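Local coordinates for Afp3 (Serratia entomophila, PDB 6RBN), which probably forms part of the contractile sheath around the inner tube of the anti-feeding prophage, a phage-tail-like injection system, at residues 358-363 and 385-390; 350-355 and 394-399. All blocks are in the same frame, centred on the assembly; numbering follows the deposited sequence.

In the fold
Both contacts fasten helix 347-364 to the chain that returns past it through helix 374-392, all inside the tail sheath C-terminal domain. Contact 2 (350-355 with 394-399) uses the earlier part of helix 347-364 and the loop after helix 374-392; contact 1 (358-363 with 385-390) is nested in the chain loop that contact 2 closes. Their centres lie about 11 Å apart, on the same side of the chain's centre. They touch directly: Leu388 O packs 3.8 Å from Leu397 CD1, and Tyr387 OH comes equally near Ala355 O. The three touching residues of contact 2 are all buried, as are two of the four in contact 1; Afp2 chains lie near both, an Afp1 chain near contact 1.

Contact 1 of 2, residues 358-363 and 385-390; sequences RDIKKA and DNYLYR
Tyr387 reaches from helix 374-392 across to Asp359 and Ile360 of helix 347-364. Its CB starts toward the opposite helix, and with CG anti to the backbone N (chi1 179°) the ring extends into the gap between them. Both partners come obliquely from the same side of the ring plane: CD2 packs 3.7 Å from Ile360 CG1, with CE2 slightly farther from the same atom, and CE1 meets Asp359 CB, which also sits 3.5 Å from CZ. At the tip, OH lies 2.9 Å from Asp359 OD2, a close polar pair, with the carboxylate plane turned 74° from the ring. The phenol thus rests on aliphatic carbon along its length and meets a carboxylate at its end. Next to the ring, Ile360 CD1 approaches Leu388 CD2 at 4.4 Å, a looser apolar touch. Leu388 also touches Tyr406 and Val408 of strand 406-409 and Val430 and Met432 of strand 425-432, while Ile360 packs on Phe348 of a neighbouring Afp2 chain. The axes of the two short segments approach to 10.8 Å, their N-to-C directions 148° apart: a roughly antiparallel helix pair bridged by one long aromatic side chain, within the C-terminal domain of the tail sheath family.

Contact 2 of 2, residues 350-355 and 394-399; sequences RRLFDA and QGALAG
A Schellman motif ends helix 374-392, and the chain leaving it packs Ala396 and Leu397 against Leu352 of helix 347-364. Leu352 carries the helix side of the contact alone. Its CB points toward the loop, and CG, anti to the backbone N (chi1 178°), sends both methyls to that side. The branches divide the work: CD1 meets Ala396 CB at 4.2 Å, while CD2 lies 3.8 Å from Ala396 O and 4.3 Å from Leu397 CD2. One leucine fork therefore touches two successive loop residues, including a backbone carbonyl oxygen, through van der Waals contact. All three residues are buried. Gly395, with positive phi (97°), is the C-prime residue of the Schellman motif, in which Ala396 N bonds to Leu391 O and Gly395 N to Trp392 O; the reversal delivers Ala396 to Leu352 just beyond the helix end. Farther on, Ala398 centres an inverse gamma turn and pairs through its backbone with Ala433, tying the loop to the chain just after strand 425-432. Leu352 also touches Val287, Ala396 touches Trp288, and Leu397 rests on Met432 and Trp392. Another face of helix 347-364 is polar: Arg350 NH2 forms a salt bridge with Asp354 OD1 one turn later, at 3.0 Å, and a second with Glu14 of a neighbouring Afp2 chain, linking the helix to a neighbouring subunit, while Arg351 forms a salt bridge with Asp282 in its own chain.

Contact 1 of 2, residues 358-363 and 385-390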
ATOM      1  N   ARG D 358     -40.249   6.689  39.057  1.00 75.79           N
ATOM      2  CA  ARG D 358     -40.092   8.139  39.074  1.00 75.79           C
ATOM      3  C   ARG D 358     -39.052   8.594  38.060  1.00 75.79           C
ATOM      4  O   ARG D 358     -39.190   9.659  37.452  1.00 75.79           O
ATOM      5  CB  ARG D 358     -39.714   8.599  40.479  1.00 75.79           C
ATOM      6  CG  ARG D 358     -39.681  10.099  40.678  1.00 75.79           C
ATOM      7  CD  ARG D 358     -39.336  10.450  42.116  1.00 75.79           C
ATOM      8  NE  ARG D 358     -40.341   9.952  43.051  1.00 75.79           N
ATOM      9  CZ  ARG D 358     -40.116   9.012  43.962  1.00 75.79           C
ATOM     10  NH1 ARG D 358     -38.912   8.470  44.073  1.00 75.79           N
ATOM     11  NH2 ARG D 358     -41.090   8.621  44.768  1.00 75.79           N
ATOM     12  N   ASP D 359     -38.004   7.794  37.856  1.00 73.71           N
ATOM     13  CA  ASP D 359     -36.942   8.185  36.938  1.00 73.71           C
ATOM     14  C   ASP D 359     -37.263   7.831  35.494  1.00 73.71           C
ATOM     15  O   ASP D 359     -36.770   8.496  34.579  1.00 73.71           O
ATOM     16  CB  ASP D 359     -35.624   7.535  37.349  1.00 73.71           C
ATOM     17  CG  ASP D 359     -35.079   8.100  38.641  1.00 73.71           C
ATOM     18  OD1 ASP D 359     -35.354   9.281  38.932  1.00 73.71           O
ATOM     19  OD2 ASP D 359     -34.374   7.367  39.364  1.00 73.71           O
ATOM     20  N   ILE D 360     -38.058   6.786  35.272  1.00 68.93           N
ATOM     21  CA  ILE D 360     -38.565   6.512  33.931  1.00 68.93           C
ATOM     22  C   ILE D 360     -39.548   7.594  33.506  1.00 68.93           C
ATOM     23  O   ILE D 360     -39.534   8.044  32.354  1.00 68.93           O
ATOM     24  CB  ILE D 360     -39.178   5.098  33.880  1.00 68.93           C
ATOM     25  CG1 ILE D 360     -38.077   4.043  33.958  1.00 68.93           C
ATOM     26  CG2 ILE D 360     -40.008   4.873  32.632  1.00 68.93           C
ATOM     27  CD1 ILE D 360     -38.595   2.649  34.158  1.00 68.93           C
ATOM     28  N   LYS D 361     -40.377   8.068  34.443  1.00 69.74           N
ATOM     29  CA  LYS D 361     -41.343   9.122  34.143  1.00 69.74           C
ATOM     30  C   LYS D 361     -40.653  10.434  33.786  1.00 69.74           C
ATOM     31  O   LYS D 361     -41.109  11.158  32.896  1.00 69.74           O
ATOM     32  CB  LYS D 361     -42.277   9.318  35.334  1.00 69.74           C
ATOM     33  CG  LYS D 361     -43.376  10.333  35.128  1.00 69.74           C
ATOM     34  CD  LYS D 361     -44.269  10.406  36.346  1.00 69.74           C
ATOM     35  CE  LYS D 361     -45.350  11.450  36.168  1.00 69.74           C
ATOM     36  NZ  LYS D 361     -46.236  11.533  37.360  1.00 69.74           N
ATOM     37  N   LYS D 362     -39.536  10.744  34.445  1.00 70.98           N
ATOM     38  CA  LYS D 362     -38.791  11.948  34.099  1.00 70.98           C
ATOM     39  C   LYS D 362     -38.041  11.813  32.785  1.00 70.98           C
ATOM     40  O   LYS D 362     -37.653  12.829  32.200  1.00 70.98           O
ATOM     41  CB  LYS D 362     -37.810  12.303  35.214  1.00 70.98           C
ATOM     42  CG  LYS D 362     -38.468  12.844  36.470  1.00 70.98           C
ATOM     43  CD  LYS D 362     -37.456  13.087  37.584  1.00 70.98           C
ATOM     44  CE  LYS D 362     -36.935  14.518  37.588  1.00 70.98           C
ATOM     45  NZ  LYS D 362     -36.004  14.830  36.466  1.00 70.98           N
ATOM     46  N   ALA D 363     -37.823  10.591  32.306  1.00 68.87           N
ATOM     47  CA  ALA D 363     -37.119  10.371  31.054  1.00 68.87           C
ATOM     48  C   ALA D 363     -38.040  10.346  29.846  1.00 68.87           C
ATOM     49  O   ALA D 363     -37.584  10.636  28.734  1.00 68.87           O
ATOM     50  CB  ALA D 363     -36.335   9.057  31.113  1.00 68.87           C
ATOM     51  N   ASP D 385     -34.999   0.758  28.351  1.00 68.67           N
ATOM     52  CA  ASP D 385     -34.040  -0.341  28.361  1.00 68.67           C
ATOM     53  C   ASP D 385     -32.642   0.125  28.745  1.00 68.67           C
ATOM     54  O   ASP D 385     -31.884  -0.639  29.349  1.00 68.67           O
ATOM     55  CB  ASP D 385     -34.012  -1.012  26.991  1.00 68.67           C
ATOM     56  CG  ASP D 385     -33.168  -2.265  26.967  1.00 68.67           C
ATOM     57  OD1 ASP D 385     -33.638  -3.306  27.465  1.00 68.67           O
ATOM     58  OD2 ASP D 385     -32.031  -2.209  26.455  1.00 68.67           O
ATOM     59  N   ASN D 386     -32.282   1.363  28.406  1.00 68.00           N
ATOM     60  CA  ASN D 386     -30.999   1.894  28.849  1.00 68.00           C
ATOM     61  C   ASN D 386     -31.008   2.203  30.336  1.00 68.00           C
ATOM     62  O   ASN D 386     -29.965   2.116  30.991  1.00 68.00           O
ATOM     63  CB  ASN D 386     -30.633   3.151  28.066  1.00 68.00           C
ATOM     64  CG  ASN D 386     -30.262   2.860  26.635  1.00 68.00           C
ATOM     65  OD1 ASN D 386     -29.621   1.854  26.341  1.00 68.00           O
ATOM     66  ND2 ASN D 386     -30.636   3.754  25.736  1.00 68.00           N
ATOM     67  N   TYR D 387     -32.164   2.576  30.882  1.00 68.58           N
ATOM     68  CA  TYR D 387     -32.246   2.851  32.310  1.00 68.58           C
ATOM     69  C   TYR D 387     -32.208   1.564  33.118  1.00 68.58           C
ATOM     70  O   TYR D 387     -31.519   1.481  34.140  1.00 68.58           O
ATOM     71  CB  TYR D 387     -33.515   3.643  32.626  1.00 68.58           C
ATOM     72  CG  TYR D 387     -33.663   3.946  34.092  1.00 68.58           C
ATOM     73  CD1 TYR D 387     -32.895   4.929  34.693  1.00 68.58           C
ATOM     74  CD2 TYR D 387     -34.559   3.241  34.882  1.00 68.58           C
ATOM     75  CE1 TYR D 387     -33.016   5.204  36.035  1.00 68.58           C
ATOM     76  CE2 TYR D 387     -34.685   3.506  36.223  1.00 68.58           C
ATOM     77  CZ  TYR D 387     -33.912   4.488  36.793  1.00 68.58           C
ATOM     78  OH  TYR D 387     -34.036   4.760  38.132  1.00 68.58           O
ATOM     79  N   LEU D 388     -32.951   0.549  32.680  1.00 66.88           N
ATOM     80  CA  LEU D 388     -33.013  -0.701  33.424  1.00 66.88           C
ATOM     81  C   LEU D 388     -31.736  -1.512  33.301  1.00 66.88           C
ATOM     82  O   LEU D 388     -31.483  -2.371  34.149  1.00 66.88           O
ATOM     83  CB  LEU D 388     -34.195  -1.540  32.953  1.00 66.88           C
ATOM     84  CG  LEU D 388     -35.580  -0.959  33.198  1.00 66.88           C
ATOM     85  CD1 LEU D 388     -36.621  -1.874  32.608  1.00 66.88           C
ATOM     86  CD2 LEU D 388     -35.814  -0.754  34.670  1.00 66.88           C
ATOM     87  N   TYR D 389     -30.933  -1.275  32.267  1.00 69.74           N
ATOM     88  CA  TYR D 389     -29.652  -1.959  32.177  1.00 69.74           C
ATOM     89  C   TYR D 389     -28.659  -1.406  33.185  1.00 69.74           C
ATOM     90  O   TYR D 389     -27.890  -2.170  33.774  1.00 69.74           O
ATOM     91  CB  TYR D 389     -29.080  -1.850  30.767  1.00 69.74           C
ATOM     92  CG  TYR D 389     -27.778  -2.593  30.594  1.00 69.74           C
ATOM     93  CD1 TYR D 389     -27.761  -3.972  30.453  1.00 69.74           C
ATOM     94  CD2 TYR D 389     -26.567  -1.918  30.581  1.00 69.74           C
ATOM     95  CE1 TYR D 389     -26.577  -4.656  30.299  1.00 69.74           C
ATOM     96  CE2 TYR D 389     -25.380  -2.593  30.439  1.00 69.74           C
ATOM     97  CZ  TYR D 389     -25.391  -3.961  30.292  1.00 69.74           C
ATOM     98  OH  TYR D 389     -24.203  -4.635  30.142  1.00 69.74           O
ATOM     99  N   ARG D 390     -28.652  -0.092  33.399  1.00 72.63           N
ATOM    100  CA  ARG D 390     -27.701   0.479  34.340  1.00 72.63           C
ATOM    101  C   ARG D 390     -28.191   0.426  35.780  1.00 72.63           C
ATOM    102  O   ARG D 390     -27.470   0.874  36.674  1.00 72.63           O
ATOM    103  CB  ARG D 390     -27.349   1.917  33.956  1.00 72.63           C
ATOM    104  CG  ARG D 390     -28.483   2.912  34.035  1.00 72.63           C
ATOM    105  CD  ARG D 390     -27.974   4.318  33.740  1.00 72.63           C
ATOM    106  NE  ARG D 390     -27.471   4.467  32.375  1.00 72.63           N
ATOM    107  CZ  ARG D 390     -28.205   4.883  31.345  1.00 72.63           C
ATOM    108  NH1 ARG D 390     -29.476   5.209  31.523  1.00 72.63           N
ATOM    109  NH2 ARG D 390     -27.661   4.987  30.140  1.00 72.63           N
TER

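Contact 2 of 2, residues 350-355 and 394-399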
ATOM      1  N   ARG D 350     -40.030  -1.968  47.862  1.00 73.26           N
ATOM      2  CA  ARG D 350     -41.067  -1.002  47.525  1.00 73.26           C
ATOM      3  C   ARG D 350     -40.480   0.306  47.010  1.00 73.26           C
ATOM      4  O   ARG D 350     -40.960   0.853  46.013  1.00 73.26           O
ATOM      5  CB  ARG D 350     -41.946  -0.750  48.747  1.00 73.26           C
ATOM      6  CG  ARG D 350     -42.973   0.353  48.601  1.00 73.26           C
ATOM      7  CD  ARG D 350     -44.129  -0.018  47.691  1.00 73.26           C
ATOM      8  NE  ARG D 350     -43.912   0.396  46.311  1.00 73.26           N
ATOM      9  CZ  ARG D 350     -44.732   0.110  45.308  1.00 73.26           C
ATOM     10  NH1 ARG D 350     -45.838  -0.587  45.530  1.00 73.26           N
ATOM     11  NH2 ARG D 350     -44.455   0.527  44.083  1.00 73.26           N
ATOM     12  N   ARG D 351     -39.441   0.820  47.668  1.00 73.30           N
ATOM     13  CA  ARG D 351     -38.851   2.083  47.247  1.00 73.30           C
ATOM     14  C   ARG D 351     -37.935   1.946  46.040  1.00 73.30           C
ATOM     15  O   ARG D 351     -37.557   2.967  45.462  1.00 73.30           O
ATOM     16  CB  ARG D 351     -38.082   2.730  48.400  1.00 73.30           C
ATOM     17  CG  ARG D 351     -38.974   3.232  49.515  1.00 73.30           C
ATOM     18  CD  ARG D 351     -38.181   3.899  50.620  1.00 73.30           C
ATOM     19  NE  ARG D 351     -37.554   5.139  50.182  1.00 73.30           N
ATOM     20  CZ  ARG D 351     -36.241   5.314  50.081  1.00 73.30           C
ATOM     21  NH1 ARG D 351     -35.415   4.329  50.394  1.00 73.30           N
ATOM     22  NH2 ARG D 351     -35.756   6.478  49.673  1.00 73.30           N
ATOM     23  N   LEU D 352     -37.556   0.727  45.656  1.00 71.13           N
ATOM     24  CA  LEU D 352     -36.878   0.539  44.381  1.00 71.13           C
ATOM     25  C   LEU D 352     -37.840   0.758  43.225  1.00 71.13           C
ATOM     26  O   LEU D 352     -37.515   1.451  42.254  1.00 71.13           O
ATOM     27  CB  LEU D 352     -36.267  -0.857  44.301  1.00 71.13           C
ATOM     28  CG  LEU D 352     -35.569  -1.211  42.991  1.00 71.13           C
ATOM     29  CD1 LEU D 352     -34.370  -0.321  42.758  1.00 71.13           C
ATOM     30  CD2 LEU D 352     -35.170  -2.668  42.991  1.00 71.13           C
ATOM     31  N   PHE D 353     -39.034   0.171  43.313  1.00 71.76           N
ATOM     32  CA  PHE D 353     -40.057   0.374  42.298  1.00 71.76           C
ATOM     33  C   PHE D 353     -40.592   1.797  42.282  1.00 71.76           C
ATOM     34  O   PHE D 353     -40.939   2.296  41.212  1.00 71.76           O
ATOM     35  CB  PHE D 353     -41.199  -0.619  42.501  1.00 71.76           C
ATOM     36  CG  PHE D 353     -40.917  -1.982  41.948  1.00 71.76           C
ATOM     37  CD1 PHE D 353     -41.271  -2.295  40.649  1.00 71.76           C
ATOM     38  CD2 PHE D 353     -40.259  -2.932  42.701  1.00 71.76           C
ATOM     39  CE1 PHE D 353     -41.005  -3.543  40.129  1.00 71.76           C
ATOM     40  CE2 PHE D 353     -39.986  -4.182  42.183  1.00 71.76           C
ATOM     41  CZ  PHE D 353     -40.359  -4.484  40.896  1.00 71.76           C
ATOM     42  N   ASP D 354     -40.659   2.470  43.429  1.00 75.34           N
ATOM     43  CA  ASP D 354     -41.094   3.862  43.417  1.00 75.34           C
ATOM     44  C   ASP D 354     -40.042   4.775  42.803  1.00 75.34           C
ATOM     45  O   ASP D 354     -40.390   5.772  42.163  1.00 75.34           O
ATOM     46  CB  ASP D 354     -41.431   4.337  44.828  1.00 75.34           C
ATOM     47  CG  ASP D 354     -42.692   3.706  45.371  1.00 75.34           C
ATOM     48  OD1 ASP D 354     -43.560   3.316  44.561  1.00 75.34           O
ATOM     49  OD2 ASP D 354     -42.829   3.618  46.606  1.00 75.34           O
ATOM     50  N   ALA D 355     -38.761   4.451  42.976  1.00 73.15           N
ATOM     51  CA  ALA D 355     -37.704   5.281  42.414  1.00 73.15           C
ATOM     52  C   ALA D 355     -37.473   4.994  40.941  1.00 73.15           C
ATOM     53  O   ALA D 355     -37.071   5.893  40.197  1.00 73.15           O
ATOM     54  CB  ALA D 355     -36.402   5.080  43.185  1.00 73.15           C
ATOM     55  N   GLN D 394     -25.406  -2.195  38.353  1.00 72.44           N
ATOM     56  CA  GLN D 394     -24.948  -1.677  39.632  1.00 72.44           C
ATOM     57  C   GLN D 394     -25.572  -2.416  40.808  1.00 72.44           C
ATOM     58  O   GLN D 394     -25.436  -1.971  41.951  1.00 72.44           O
ATOM     59  CB  GLN D 394     -25.212  -0.174  39.733  1.00 72.44           C
ATOM     60  CG  GLN D 394     -26.657   0.232  39.780  1.00 72.44           C
ATOM     61  CD  GLN D 394     -26.814   1.736  39.726  1.00 72.44           C
ATOM     62  OE1 GLN D 394     -25.828   2.467  39.686  1.00 72.44           O
ATOM     63  NE2 GLN D 394     -28.053   2.205  39.722  1.00 72.44           N
ATOM     64  N   GLY D 395     -26.242  -3.535  40.556  1.00 70.03           N
ATOM     65  CA  GLY D 395     -26.674  -4.430  41.604  1.00 70.03           C
ATOM     66  C   GLY D 395     -28.097  -4.273  42.084  1.00 70.03           C
ATOM     67  O   GLY D 395     -28.468  -4.918  43.069  1.00 70.03           O
ATOM     68  N   ALA D 396     -28.908  -3.444  41.427  1.00 70.37           N
ATOM     69  CA  ALA D 396     -30.257  -3.189  41.918  1.00 70.37           C
ATOM     70  C   ALA D 396     -31.193  -4.356  41.645  1.00 70.37           C
ATOM     71  O   ALA D 396     -31.991  -4.728  42.511  1.00 70.37           O
ATOM     72  CB  ALA D 396     -30.819  -1.919  41.285  1.00 70.37           C
ATOM     73  N   LEU D 397     -31.117  -4.938  40.457  1.00 69.81           N
ATOM     74  CA  LEU D 397     -32.058  -5.964  40.047  1.00 69.81           C
ATOM     75  C   LEU D 397     -31.473  -7.348  40.274  1.00 69.81           C
ATOM     76  O   LEU D 397     -30.267  -7.566  40.147  1.00 69.81           O
ATOM     77  CB  LEU D 397     -32.434  -5.781  38.579  1.00 69.81           C
ATOM     78  CG  LEU D 397     -33.135  -4.455  38.290  1.00 69.81           C
ATOM     79  CD1 LEU D 397     -33.381  -4.292  36.807  1.00 69.81           C
ATOM     80  CD2 LEU D 397     -34.429  -4.359  39.063  1.00 69.81           C
ATOM     81  N   ALA D 398     -32.350  -8.291  40.613  1.00 73.25           N
ATOM     82  CA  ALA D 398     -31.943  -9.651  40.955  1.00 73.25           C
ATOM     83  C   ALA D 398     -31.964 -10.500  39.692  1.00 73.25           C
ATOM     84  O   ALA D 398     -32.936 -11.181  39.379  1.00 73.25           O
ATOM     85  CB  ALA D 398     -32.849 -10.233  42.030  1.00 73.25           C
ATOM     86  N   GLY D 399     -30.856 -10.455  38.962  1.00 76.19           N
ATOM     87  CA  GLY D 399     -30.712 -11.261  37.771  1.00 76.19           C
ATOM     88  C   GLY D 399     -29.277 -11.712  37.595  1.00 76.19           C
ATOM     89  O   GLY D 399     -28.371 -11.271  38.302  1.00 76.19           O
TER